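Hexapeptide transferase family protein (Anaplasma phagocytophilum, PDB 3IXC) binds magnesium ions and may act as a transferase of the hexapeptide family, built as a trimer of left-handed parallel beta-helices. Local coordinates at residues 46-51 with 58-63; 52-57 with 73-78; 99-104 with 178-183; 116-121 with 133-138; 126-131 with 145-150. One frame throughout, in Å; residues are numbered along the deposited sequence. Where two conformers were deposited one is given.

Contact 1 (46-51 with 58-63); sequences ARIIGD and ASIWYG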
# COMPACT_ATOMS: atom_id res chain seq x y z
N ALA A 46 5.39 2.80 12.70
CA ALA A 46 6.20 1.86 11.92
C ALA A 46 6.32 0.56 12.72
O ALA A 46 6.12 0.55 13.93
CB ALA A 46 7.60 2.44 11.64
N ARG A 47 6.63 -0.53 12.02
CA ARG A 47 6.84 -1.82 12.68
C ARG A 47 8.12 -2.41 12.13
O ARG A 47 8.27 -2.59 10.92
CB ARG A 47 5.64 -2.76 12.49
CG ARG A 47 4.38 -2.33 13.26
CD ARG A 47 4.55 -2.44 14.78
NE ARG A 47 3.36 -2.04 15.54
CZ ARG A 47 3.10 -0.80 15.97
NH1 ARG A 47 3.94 0.20 15.71
NH2 ARG A 47 1.99 -0.57 16.66
N ILE A 48 9.06 -2.66 13.04
CA ILE A 48 10.37 -3.18 12.68
C ILE A 48 10.57 -4.45 13.49
O ILE A 48 10.62 -4.43 14.71
CB ILE A 48 11.48 -2.14 12.98
CG1 ILE A 48 11.19 -0.82 12.27
CG2 ILE A 48 12.84 -2.66 12.53
CD1 ILE A 48 12.20 0.27 12.56
N ILE A 49 10.66 -5.57 12.77
CA ILE A 49 10.60 -6.89 13.41
C ILE A 49 11.87 -7.69 13.19
O ILE A 49 12.33 -7.84 12.06
CB ILE A 49 9.38 -7.72 12.88
CG1 ILE A 49 8.05 -6.95 13.05
CG2 ILE A 49 9.31 -9.09 13.57
CD1 ILE A 49 7.53 -6.33 11.76
N GLY A 50 12.41 -8.23 14.28
CA GLY A 50 13.51 -9.19 14.19
C GLY A 50 14.85 -8.64 13.76
O GLY A 50 15.35 -7.66 14.31
N ASP A 51 15.45 -9.31 12.78
CA ASP A 51 16.84 -9.07 12.42
C ASP A 51 16.94 -7.90 11.45
O ASP A 51 17.10 -8.08 10.25
CB ASP A 51 17.45 -10.34 11.81
CG ASP A 51 18.97 -10.31 11.76
OD1 ASP A 51 19.60 -9.29 12.10
OD2 ASP A 51 19.53 -11.35 11.36
N ALA A 58 19.03 7.53 9.26
CA ALA A 58 17.97 6.93 8.45
C ALA A 58 16.61 7.43 8.92
O ALA A 58 16.48 7.94 10.03
CB ALA A 58 18.03 5.41 8.49
N SER A 59 15.59 7.29 8.07
CA SER A 59 14.24 7.65 8.46
C SER A 59 13.26 6.62 7.91
O SER A 59 13.25 6.31 6.71
CB SER A 59 13.87 9.09 8.05
OG SER A 59 14.08 9.35 6.66
N ILE A 60 12.48 6.06 8.82
CA ILE A 60 11.52 4.99 8.52
C ILE A 60 10.15 5.57 8.82
O ILE A 60 9.86 5.92 9.97
CB ILE A 60 11.82 3.73 9.37
CG1 ILE A 60 13.31 3.33 9.27
CG2 ILE A 60 10.87 2.60 9.01
CD1 ILE A 60 13.79 2.94 7.85
N TRP A 61 9.32 5.68 7.79
CA TRP A 61 8.12 6.53 7.83
C TRP A 61 6.83 5.81 8.25
O TRP A 61 6.86 4.64 8.64
CB TRP A 61 8.01 7.32 6.51
CG TRP A 61 9.17 8.29 6.44
CD1 TRP A 61 10.44 8.04 5.97
CD2 TRP A 61 9.19 9.62 6.95
NE1 TRP A 61 11.24 9.15 6.15
CE2 TRP A 61 10.50 10.14 6.74
CE3 TRP A 61 8.23 10.44 7.57
CZ2 TRP A 61 10.86 11.44 7.12
CZ3 TRP A 61 8.59 11.74 7.94
CH2 TRP A 61 9.91 12.22 7.71
N TYR A 62 5.73 6.55 8.25
CA TYR A 62 4.48 6.07 8.83
C TYR A 62 3.98 4.83 8.12
O TYR A 62 3.97 4.77 6.89
CB TYR A 62 3.44 7.17 8.77
CG TYR A 62 3.79 8.34 9.65
CD1 TYR A 62 3.49 8.31 11.02
CD2 TYR A 62 4.44 9.47 9.13
CE1 TYR A 62 3.83 9.38 11.85
CE2 TYR A 62 4.78 10.55 9.96
CZ TYR A 62 4.47 10.49 11.31
OH TYR A 62 4.79 11.54 12.13
N GLY A 63 3.59 3.83 8.91
CA GLY A 63 3.00 2.61 8.37
C GLY A 63 3.95 1.68 7.63
O GLY A 63 3.52 0.69 7.03
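Ala46 and Gly63 bring the two backbones closest, with CA atoms 4.8 Å apart. No hydrogen bond joins segments 46-51 and 58-63. Strand 47-49 and strand 59-60 belong to different sheets of the left-handed beta-helix, and the chain leaves the first of them by a corner at Gly50 and Asp51. The side chains therefore meet across the inside of the coil.

Ala46 and Ile60 carry the contact. Ala46 CB lies 3.8 Å from Trp61 O and 4.2 Å from CG2 of Ile60. With CG1 beside the backbone N (chi1 -51°), Ile60 has CG2 anti to that nitrogen, and CG2 does the touching. In the conformer described, the end of Ile48 also leans in, and its CD1 comes to 4.4 Å from CG2 of Ile60. These are loose apolar touches between buried groups.

Outside the coil, Arg47 folds back so that NH1 donates to Ala46 O at 2.8 Å. The donor stands above the carbonyl plane, while the oxygen lies in the plane of the guanidinium. Trp61 points away from segment 46-51, and its NE1 makes a weak bond to Ser59 OG. Arg67 of the second subunit makes a cation-pi contact with Trp61.

Ile60 also packs on Ile42 of strand 41-42 and Ile81 of strand 80-81, its neighbours in the sheet. Trp61 meets Tyr183 of helix 170-188.

Contact 2 (52-57 with 73-78); sequences VCIGKN and IEVGEG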
# COMPACT_ATOMS: atom_id res chain seq x y z
N VAL A 52 16.85 -6.69 12.00
CA VAL A 52 16.88 -5.49 11.18
C VAL A 52 17.86 -4.51 11.81
O VAL A 52 17.82 -4.29 13.02
CB VAL A 52 15.49 -4.81 11.10
CG1 VAL A 52 15.54 -3.55 10.25
CG2 VAL A 52 14.43 -5.78 10.55
N CYS A 53 18.73 -3.94 10.98
CA CYS A 53 19.69 -2.92 11.42
C CYS A 53 19.41 -1.62 10.68
O CYS A 53 19.32 -1.61 9.45
CB CYS A 53 21.12 -3.37 11.14
SG CYS A 53 21.69 -4.69 12.20
N ILE A 54 19.28 -0.54 11.44
CA ILE A 54 18.94 0.79 10.90
C ILE A 54 20.09 1.76 11.22
O ILE A 54 20.38 1.99 12.41
CB ILE A 54 17.63 1.35 11.54
CG1 ILE A 54 16.46 0.36 11.39
CG2 ILE A 54 17.27 2.71 10.93
CD1 ILE A 54 15.98 0.19 9.97
N GLY A 55 20.71 2.33 10.19
CA GLY A 55 21.88 3.19 10.36
C GLY A 55 21.63 4.62 10.77
O GLY A 55 20.48 5.08 10.85
N LYS A 56 22.73 5.33 11.01
CA LYS A 56 22.74 6.74 11.37
C LYS A 56 21.91 7.59 10.41
O LYS A 56 22.05 7.46 9.19
CB LYS A 56 24.20 7.23 11.39
CG LYS A 56 24.41 8.72 11.39
CD LYS A 56 25.91 9.03 11.45
CE LYS A 56 26.18 10.52 11.37
NZ LYS A 56 27.65 10.80 11.52
N ASN A 57 21.05 8.45 10.95
CA ASN A 57 20.28 9.42 10.17
C ASN A 57 19.29 8.83 9.17
O ASN A 57 18.79 9.56 8.32
CB ASN A 57 21.21 10.41 9.43
CG ASN A 57 22.01 11.29 10.37
OD1 ASN A 57 21.59 11.57 11.51
ND2 ASN A 57 23.17 11.73 9.91
N ILE A 73 17.38 -7.68 7.39
CA ILE A 73 17.23 -6.45 6.62
C ILE A 73 18.28 -5.47 7.14
O ILE A 73 18.38 -5.24 8.34
CB ILE A 73 15.82 -5.85 6.76
CG1 ILE A 73 14.76 -6.82 6.25
CG2 ILE A 73 15.72 -4.50 6.01
CD1 ILE A 73 13.32 -6.49 6.70
N GLU A 74 19.05 -4.89 6.22
CA GLU A 74 20.04 -3.88 6.59
C GLU A 74 19.69 -2.58 5.89
O GLU A 74 19.42 -2.57 4.69
CB GLU A 74 21.44 -4.33 6.20
CG GLU A 74 21.90 -5.61 6.91
CD GLU A 74 23.27 -6.09 6.46
OE1 GLU A 74 23.75 -5.64 5.40
OE2 GLU A 74 23.86 -6.91 7.19
N VAL A 75 19.65 -1.49 6.66
CA VAL A 75 19.35 -0.18 6.12
C VAL A 75 20.49 0.78 6.46
O VAL A 75 20.72 1.09 7.64
CB VAL A 75 18.02 0.37 6.68
CG1 VAL A 75 17.71 1.76 6.10
CG2 VAL A 75 16.85 -0.62 6.40
N GLY A 76 21.18 1.25 5.43
CA GLY A 76 22.36 2.08 5.62
C GLY A 76 22.08 3.50 6.09
O GLY A 76 20.94 3.97 6.08
N GLU A 77 23.16 4.17 6.51
CA GLU A 77 23.13 5.57 6.93
C GLU A 77 22.41 6.46 5.92
O GLU A 77 22.62 6.33 4.72
CB GLU A 77 24.58 6.07 7.10
CG GLU A 77 24.71 7.57 7.25
CD GLU A 77 26.16 8.06 7.26
OE1 GLU A 77 27.09 7.22 7.15
OE2 GLU A 77 26.37 9.28 7.38
N GLY A 78 21.57 7.37 6.42
CA GLY A 78 21.00 8.44 5.60
C GLY A 78 19.94 7.99 4.61
O GLY A 78 19.61 8.73 3.69
O HOH W 1 24.18 10.90 7.42
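The carboxylate of Glu77 lies beside the extended chain of Lys56, with Glu77 OE2 4.1 Å from Lys56 CD. The two segments are successive rungs of one sheet in a left-handed parallel beta-helix. A water links the same carboxylate oxygen to the Asn57 amide: it donates to Glu77 OE2 and accepts from Asn57 ND2. The amide is held at its other end as well, where OD1 bonds Arg188. The sheet has two unlike faces. Val52, Ile54, Ile73 and Val75 fill the buried face; Val52, Ile54 and Ile73 also pack on Leu66 of strand 65-68. Cys53 and Glu74 take the other face, and Glu74 forms a salt bridge with Lys72.

Strands 52-54 and 73-75 run parallel, 4.8 Å apart and only 2° from perfect alignment. Like residues therefore stack in register: Val52 beside Ile73, and Ile54 beside Val75, each pair pointing the same way. Val52 sets CG2 against Ile73 CB at 4.0 Å. In its given conformer, Ile54 reaches Val75 CG2 with CD1 at 3.8 Å.

The backbone bonds alternate between the strands. Cys53 N donates to Ile73 O, Val75 N to Cys53 O, and Gly55 N to Val75 O. Past the strands Gly55 comes up against the backbone of Gly76 and Glu77. At the corner Lys56 O accepts from Gly78 N at 2.8 Å and also lies 3.1 Å from Glu77 CA.

Contact 3 (99-104 with 178-183); sequences GKFVTI and KSAENY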
# COMPACT_ATOMS: atom_id res chain seq x y z
N GLY A 99 21.67 0.18 0.93
CA GLY A 99 22.88 0.97 1.18
C GLY A 99 22.60 2.32 1.81
O GLY A 99 21.54 2.54 2.42
N LYS A 100 23.57 3.22 1.65
CA LYS A 100 23.54 4.55 2.26
C LYS A 100 22.88 5.56 1.33
O LYS A 100 23.01 5.47 0.11
CB LYS A 100 24.97 5.02 2.54
CG LYS A 100 25.77 4.10 3.43
CD LYS A 100 27.16 4.71 3.61
CE LYS A 100 28.11 3.75 4.27
NZ LYS A 100 29.48 4.34 4.33
N PHE A 101 22.18 6.53 1.92
CA PHE A 101 21.59 7.64 1.15
C PHE A 101 20.68 7.17 0.03
O PHE A 101 20.65 7.74 -1.06
CB PHE A 101 22.70 8.60 0.66
CG PHE A 101 23.58 9.09 1.77
CD1 PHE A 101 23.09 9.98 2.73
CD2 PHE A 101 24.89 8.63 1.89
CE1 PHE A 101 23.90 10.42 3.78
CE2 PHE A 101 25.70 9.06 2.93
CZ PHE A 101 25.21 9.96 3.87
N VAL A 102 19.92 6.11 0.32
CA VAL A 102 18.95 5.53 -0.60
C VAL A 102 17.60 6.18 -0.33
O VAL A 102 17.26 6.48 0.82
CB VAL A 102 18.85 4.00 -0.40
CG1 VAL A 102 17.63 3.42 -1.13
CG2 VAL A 102 20.11 3.30 -0.90
N THR A 103 16.84 6.42 -1.40
CA THR A 103 15.47 6.91 -1.29
C THR A 103 14.52 5.82 -1.77
O THR A 103 14.64 5.36 -2.91
CB THR A 103 15.25 8.20 -2.13
OG1 THR A 103 16.01 9.28 -1.56
CG2 THR A 103 13.76 8.61 -2.14
N ILE A 104 13.63 5.39 -0.87
CA ILE A 104 12.56 4.46 -1.24
C ILE A 104 11.23 5.18 -1.06
O ILE A 104 10.87 5.59 0.04
CB ILE A 104 12.62 3.14 -0.43
CG1 ILE A 104 13.91 2.39 -0.77
CG2 ILE A 104 11.39 2.26 -0.73
CD1 ILE A 104 14.52 1.65 0.40
N LYS A 178 20.74 14.61 -3.14
CA LYS A 178 19.89 15.68 -2.62
C LYS A 178 18.62 15.15 -1.95
O LYS A 178 18.26 15.60 -0.87
CB LYS A 178 19.54 16.69 -3.72
CG LYS A 178 18.89 17.97 -3.21
CD LYS A 178 19.78 18.72 -2.22
CE LYS A 178 19.09 19.97 -1.71
NZ LYS A 178 19.26 20.12 -0.25
N SER A 179 17.96 14.19 -2.59
CA SER A 179 16.77 13.55 -2.00
C SER A 179 17.07 13.01 -0.61
O SER A 179 16.30 13.24 0.33
CB SER A 179 16.27 12.41 -2.90
OG SER A 179 15.15 11.77 -2.32
N ALA A 180 18.19 12.29 -0.48
CA ALA A 180 18.55 11.69 0.81
C ALA A 180 18.82 12.78 1.86
O ALA A 180 18.33 12.69 2.98
CB ALA A 180 19.77 10.77 0.64
N GLU A 181 19.57 13.81 1.48
CA GLU A 181 19.85 14.91 2.41
C GLU A 181 18.58 15.67 2.82
O GLU A 181 18.41 16.02 4.00
CB GLU A 181 20.90 15.86 1.80
CG GLU A 181 22.30 15.24 1.70
CD GLU A 181 22.92 14.85 3.06
OE1 GLU A 181 22.56 15.45 4.11
OE2 GLU A 181 23.78 13.95 3.07
N ASN A 182 17.68 15.87 1.87
CA ASN A 182 16.40 16.50 2.16
C ASN A 182 15.63 15.73 3.21
O ASN A 182 15.06 16.32 4.13
CB ASN A 182 15.54 16.62 0.89
CG ASN A 182 16.06 17.65 -0.09
OD1 ASN A 182 16.97 18.44 0.20
ND2 ASN A 182 15.47 17.65 -1.29
N TYR A 183 15.63 14.40 3.08
CA TYR A 183 14.88 13.55 4.00
C TYR A 183 15.49 13.50 5.40
O TYR A 183 14.76 13.43 6.40
CB TYR A 183 14.64 12.14 3.42
CG TYR A 183 13.21 12.01 2.96
CD1 TYR A 183 12.22 11.59 3.86
CD2 TYR A 183 12.82 12.38 1.67
CE1 TYR A 183 10.89 11.52 3.46
CE2 TYR A 183 11.49 12.31 1.28
CZ TYR A 183 10.54 11.87 2.18
OH TYR A 183 9.22 11.80 1.80
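Ser179 turns OG anti to its own nitrogen (chi1 178°), and Thr103 sets OG1 anti to its carbonyl carbon (chi1 -67°). The two hydroxyl oxygens come to 2.7 Å from each other. Thr103 OG1 is gripped a second time by ND2 of Asn80, on the neighbouring strand 80-81. The pair thus fixes helix 170-188 to the side of the coil at a buried polar point.

One residue further along the helix the contact turns apolar. Ala180 CB rests 3.6 Å from Phe101 CB and equally close to Phe101 O. The methyl lies at the edge of the Phe101 ring, near its plane. Phe101 has a positive phi (55°) in the loop before strand 103-104. Glu181 bends at chi2 and brings OE2 to 3.6 Å from CE1 of the Phe101 ring, at a slant.

Further helix residues add to this: Gln177 and Ile184 also pack on Phe101. Tyr183 extends beyond the contact to Trp61, and its OH bonds Arg67 of the second subunit. A C-terminal helix lying along a left-handed beta-helix is the layout of the gamma-carbonic-anhydrase-like family.

Contact 4 (116-121 with 133-138); sequences GNNAFV and MEEGSM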
# COMPACT_ATOMS: atom_id res chain seq x y z
N GLY A 116 22.14 -0.45 -3.92
CA GLY A 116 23.42 0.22 -3.67
C GLY A 116 23.24 1.63 -3.16
O GLY A 116 22.13 2.18 -3.19
N ASN A 117 24.33 2.23 -2.68
CA ASN A 117 24.27 3.61 -2.20
C ASN A 117 23.66 4.52 -3.25
O ASN A 117 23.93 4.37 -4.44
CB ASN A 117 25.65 4.14 -1.85
CG ASN A 117 26.37 3.29 -0.83
OD1 ASN A 117 25.76 2.55 -0.05
ND2 ASN A 117 27.70 3.40 -0.81
N ASN A 118 22.84 5.47 -2.80
CA ASN A 118 22.21 6.46 -3.68
C ASN A 118 21.23 5.88 -4.70
O ASN A 118 20.86 6.58 -5.64
CB ASN A 118 23.25 7.30 -4.43
CG ASN A 118 23.87 8.43 -3.60
OD1 ASN A 118 25.00 8.83 -3.87
ND2 ASN A 118 23.12 8.99 -2.65
N ALA A 119 20.82 4.62 -4.53
CA ALA A 119 19.70 4.08 -5.32
C ALA A 119 18.42 4.85 -5.01
O ALA A 119 18.25 5.35 -3.88
CB ALA A 119 19.50 2.59 -5.04
N PHE A 120 17.54 4.96 -6.00
CA PHE A 120 16.31 5.73 -5.85
C PHE A 120 15.19 4.87 -6.40
O PHE A 120 15.17 4.54 -7.60
CB PHE A 120 16.41 7.06 -6.62
CG PHE A 120 15.27 8.02 -6.38
CD1 PHE A 120 15.48 9.19 -5.65
CD2 PHE A 120 14.00 7.77 -6.89
CE1 PHE A 120 14.45 10.10 -5.43
CE2 PHE A 120 12.94 8.69 -6.67
CZ PHE A 120 13.17 9.85 -5.94
N VAL A 121 14.27 4.49 -5.53
CA VAL A 121 13.14 3.64 -5.92
C VAL A 121 11.88 4.48 -5.91
O VAL A 121 11.43 4.93 -4.85
CB VAL A 121 12.98 2.42 -4.97
CG1 VAL A 121 11.80 1.55 -5.41
CG2 VAL A 121 14.25 1.60 -4.92
N MET A 133 19.91 -3.18 -7.50
CA MET A 133 20.15 -1.85 -8.03
C MET A 133 21.58 -1.46 -7.66
O MET A 133 21.94 -1.44 -6.47
CB MET A 133 19.14 -0.83 -7.50
CG MET A 133 17.73 -1.09 -8.04
SD MET A 133 16.54 0.15 -7.50
CE MET A 133 17.13 1.59 -8.40
N GLU A 134 22.40 -1.19 -8.66
CA GLU A 134 23.76 -0.74 -8.40
C GLU A 134 23.74 0.67 -7.82
O GLU A 134 22.72 1.36 -7.85
CB GLU A 134 24.61 -0.80 -9.67
CG GLU A 134 24.79 -2.23 -10.19
CD GLU A 134 25.78 -2.32 -11.33
OE1 GLU A 134 26.12 -1.27 -11.93
OE2 GLU A 134 26.22 -3.46 -11.62
N GLU A 135 24.87 1.10 -7.26
CA GLU A 135 25.00 2.44 -6.72
C GLU A 135 24.51 3.47 -7.74
O GLU A 135 24.82 3.38 -8.93
CB GLU A 135 26.47 2.70 -6.34
CG GLU A 135 26.83 4.14 -5.99
CD GLU A 135 27.01 5.05 -7.20
OE1 GLU A 135 27.59 4.61 -8.22
OE2 GLU A 135 26.57 6.22 -7.13
N GLY A 136 23.73 4.45 -7.28
CA GLY A 136 23.37 5.58 -8.14
C GLY A 136 22.54 5.23 -9.36
O GLY A 136 22.76 5.77 -10.45
N SER A 137 21.58 4.33 -9.17
CA SER A 137 20.63 3.92 -10.20
C SER A 137 19.21 4.27 -9.76
O SER A 137 18.98 4.57 -8.58
CB SER A 137 20.76 2.42 -10.49
OG SER A 137 20.44 1.65 -9.33
N MET A 138 18.26 4.23 -10.69
CA MET A 138 16.90 4.66 -10.38
C MET A 138 15.83 3.82 -11.04
O MET A 138 16.00 3.36 -12.17
CB MET A 138 16.72 6.14 -10.76
CG MET A 138 15.35 6.69 -10.39
SD MET A 138 15.26 8.48 -10.33
CE MET A 138 15.48 8.89 -12.01
O HOH W 2 27.14 6.92 -4.36
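Phe120 and Met138 project from the same face of paired strands, side by side and pointing the same way. Both place CG anti to the backbone N (chi1 -172° and -176°). The nearly extended Met138 chain (chi2 161°) lays SD obliquely against the Phe120 ring, 3.7 Å from CD2; the bend at chi3 turns only CE. This is a Met-aromatic contact. Phe120 also packs on Leu176 and Ser179 of helix 170-188.

On the buried side, Met133 and Val121 cross obliquely. Met133 SD sits 3.7 Å from Val121 CG2, and CE of Met133 reaches Phe120 O. Leu115 touches both Met133 and Val121.

Two stacked type II turns, 116-119 and 134-137, form the corner. Gly116 N donates to Met133 O, Gly136 N to Asn117 O, and Phe120 N to Ser137 O. Glu135 lays CG 3.3 Å from Asn117 O, its chain bending beyond. A water donates to both Asn118 OD1 and Glu135 OE2, while Asn118 ND2 is taken by Gln177 and by Phe101 O.

Sulfur thus meets an aromatic ring outside and a valine inside. Main-chain bonds pair the turns, and Ser137 OG backs them by donating to Glu134 O. Asn118 O is left buried without a partner.

Contact 5 (126-131 with 145-150); sequences IVMDRA and LTRGKI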
# COMPACT_ATOMS: atom_id res chain seq x y z
N ILE A 126 7.77 -2.23 -6.94
CA ILE A 126 7.96 -3.55 -6.35
C ILE A 126 9.32 -4.04 -6.83
O ILE A 126 9.60 -3.99 -8.03
CB ILE A 126 6.86 -4.54 -6.82
CG1 ILE A 126 5.47 -4.04 -6.42
CG2 ILE A 126 7.13 -5.95 -6.26
CD1 ILE A 126 4.32 -4.88 -6.99
N VAL A 127 10.16 -4.46 -5.89
CA VAL A 127 11.49 -4.99 -6.23
C VAL A 127 11.52 -6.43 -5.72
O VAL A 127 11.39 -6.67 -4.51
CB VAL A 127 12.63 -4.15 -5.61
CG1 VAL A 127 14.00 -4.70 -6.04
CG2 VAL A 127 12.51 -2.69 -6.05
N MET A 128 11.72 -7.37 -6.64
CA MET A 128 11.57 -8.80 -6.36
C MET A 128 12.87 -9.45 -5.88
O MET A 128 13.95 -8.84 -5.97
CB MET A 128 11.04 -9.56 -7.59
CG MET A 128 9.71 -9.05 -8.14
SD MET A 128 8.25 -9.54 -7.21
CE MET A 128 8.21 -11.30 -7.50
N ASP A 129 12.75 -10.68 -5.38
CA ASP A 129 13.88 -11.47 -4.87
C ASP A 129 15.06 -11.46 -5.83
O ASP A 129 14.90 -11.66 -7.04
CB ASP A 129 13.45 -12.92 -4.61
CG ASP A 129 12.77 -13.11 -3.25
OD1 ASP A 129 12.70 -12.17 -2.44
OD2 ASP A 129 12.31 -14.24 -2.98
N ARG A 130 16.25 -11.21 -5.29
CA ARG A 130 17.51 -11.29 -6.04
C ARG A 130 17.74 -10.13 -7.01
O ARG A 130 18.79 -10.06 -7.64
CB ARG A 130 17.67 -12.65 -6.76
CG ARG A 130 17.74 -13.86 -5.84
CD ARG A 130 17.97 -15.16 -6.61
NE ARG A 130 16.75 -15.64 -7.27
CZ ARG A 130 16.49 -15.49 -8.57
NH1 ARG A 130 17.36 -14.89 -9.37
NH2 ARG A 130 15.35 -15.97 -9.06
N ALA A 131 16.78 -9.21 -7.14
CA ALA A 131 17.03 -8.01 -7.94
C ALA A 131 18.12 -7.16 -7.29
O ALA A 131 18.29 -7.18 -6.07
CB ALA A 131 15.75 -7.20 -8.16
N LEU A 145 10.31 -4.44 -10.72
CA LEU A 145 11.63 -4.98 -11.05
C LEU A 145 11.66 -6.45 -10.69
O LEU A 145 11.61 -6.81 -9.51
CB LEU A 145 12.74 -4.21 -10.31
CG LEU A 145 14.18 -4.57 -10.69
CD1 LEU A 145 14.46 -4.29 -12.17
CD2 LEU A 145 15.18 -3.81 -9.82
N THR A 146 11.72 -7.30 -11.71
CA THR A 146 11.50 -8.74 -11.52
C THR A 146 12.74 -9.47 -11.01
O THR A 146 13.82 -8.88 -10.93
CB THR A 146 10.93 -9.39 -12.80
OG1 THR A 146 11.84 -9.18 -13.89
CG2 THR A 146 9.58 -8.77 -13.15
N ARG A 147 12.57 -10.75 -10.66
CA ARG A 147 13.62 -11.48 -9.96
C ARG A 147 14.95 -11.50 -10.72
O ARG A 147 15.01 -11.79 -11.92
CB ARG A 147 13.16 -12.89 -9.58
CG ARG A 147 12.17 -12.93 -8.41
CD ARG A 147 11.91 -14.35 -7.95
NE ARG A 147 11.02 -14.40 -6.78
CZ ARG A 147 10.65 -15.53 -6.18
NH1 ARG A 147 11.09 -16.70 -6.63
NH2 ARG A 147 9.85 -15.49 -5.12
N GLY A 148 16.02 -11.16 -10.01
CA GLY A 148 17.38 -11.25 -10.54
C GLY A 148 17.84 -10.17 -11.50
O GLY A 148 18.98 -10.20 -11.95
N LYS A 149 16.97 -9.21 -11.81
CA LYS A 149 17.33 -8.13 -12.74
C LYS A 149 18.30 -7.17 -12.08
O LYS A 149 18.21 -6.93 -10.87
CB LYS A 149 16.09 -7.40 -13.25
CG LYS A 149 15.19 -8.24 -14.17
CD LYS A 149 15.77 -8.32 -15.59
CE LYS A 149 14.91 -9.17 -16.52
NZ LYS A 149 15.25 -10.63 -16.47
N ILE A 150 19.23 -6.64 -12.88
CA ILE A 150 20.28 -5.74 -12.38
C ILE A 150 20.17 -4.37 -13.05
O ILE A 150 20.37 -4.25 -14.27
CB ILE A 150 21.70 -6.31 -12.65
CG1 ILE A 150 21.76 -7.83 -12.43
CG2 ILE A 150 22.74 -5.58 -11.79
CD1 ILE A 150 21.64 -8.26 -10.99
O HOH W 3 10.06 -12.05 -4.76
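Leu145 N donates to Ile126 O at 2.8 Å, and Met128 N answers to Leu145 O at 2.9 Å. These two bonds join neighbouring rungs of the parallel beta-helix. A longer bond, Gly148 N to Asp129 O at 3.2 Å, continues the pairing around the corner. There the type II turns 128-131 and 146-149 stack on one another.

Asp129 and Arg147 lie side by side and point the same way. Arg147 runs extended from CG to NE. Asp129 OD2 sits over one face of the Arg147 guanidinium, 3.5 Å from Arg147 NH2, and the planes are 23° apart. No N-H points at the oxygen, so charge alone makes this salt bridge. Arg147 has two deposited conformers, and the bridge belongs to the given one. At the edge of the guanidinium, in its plane, a water accepts from Arg147 NE and from Asp129 N.

Arg130 comes across Arg147 with its guanidinium 79° from the other, and Arg130 NH2 lies 3.8 Å from Arg147 CB. Deeper in, Leu145 CD2 touches both Ala131 CB (3.8 Å) and Val127 CG1 (4.1 Å). Met133 and Trp157 pack on the same leucine.

Asp129 also touches His111, a magnesium ligand. The Asp129 carboxylate may partly offset the charge of Arg147. The corner is thus charged outside, and apolar within, where Leu145 packs on Ala131 and Val127.

In the fold
From the N terminus, contact 1 opens first at 46-51. Contact 2 opens at 52-57, before contact 1 closes at 58-63, so the two cross. Contact 2 closes at 73-78, one coil on. They meet in the interior, where Ile60 and Ile54 touch. Contact 3 opens at 99-104 and closes only at 178-183, a loop that ties the C-terminal helix to the coil side. Contacts 4 and 5 fall within that loop and cross each other, through 116-121, 126-131, 133-138 and 145-150. Contacts 2, 4 and 5 join successive rungs, while contact 1 bridges two sheets. Contacts 1 and 5 lie on opposite sides of the chain centre, about 22 Å between centres.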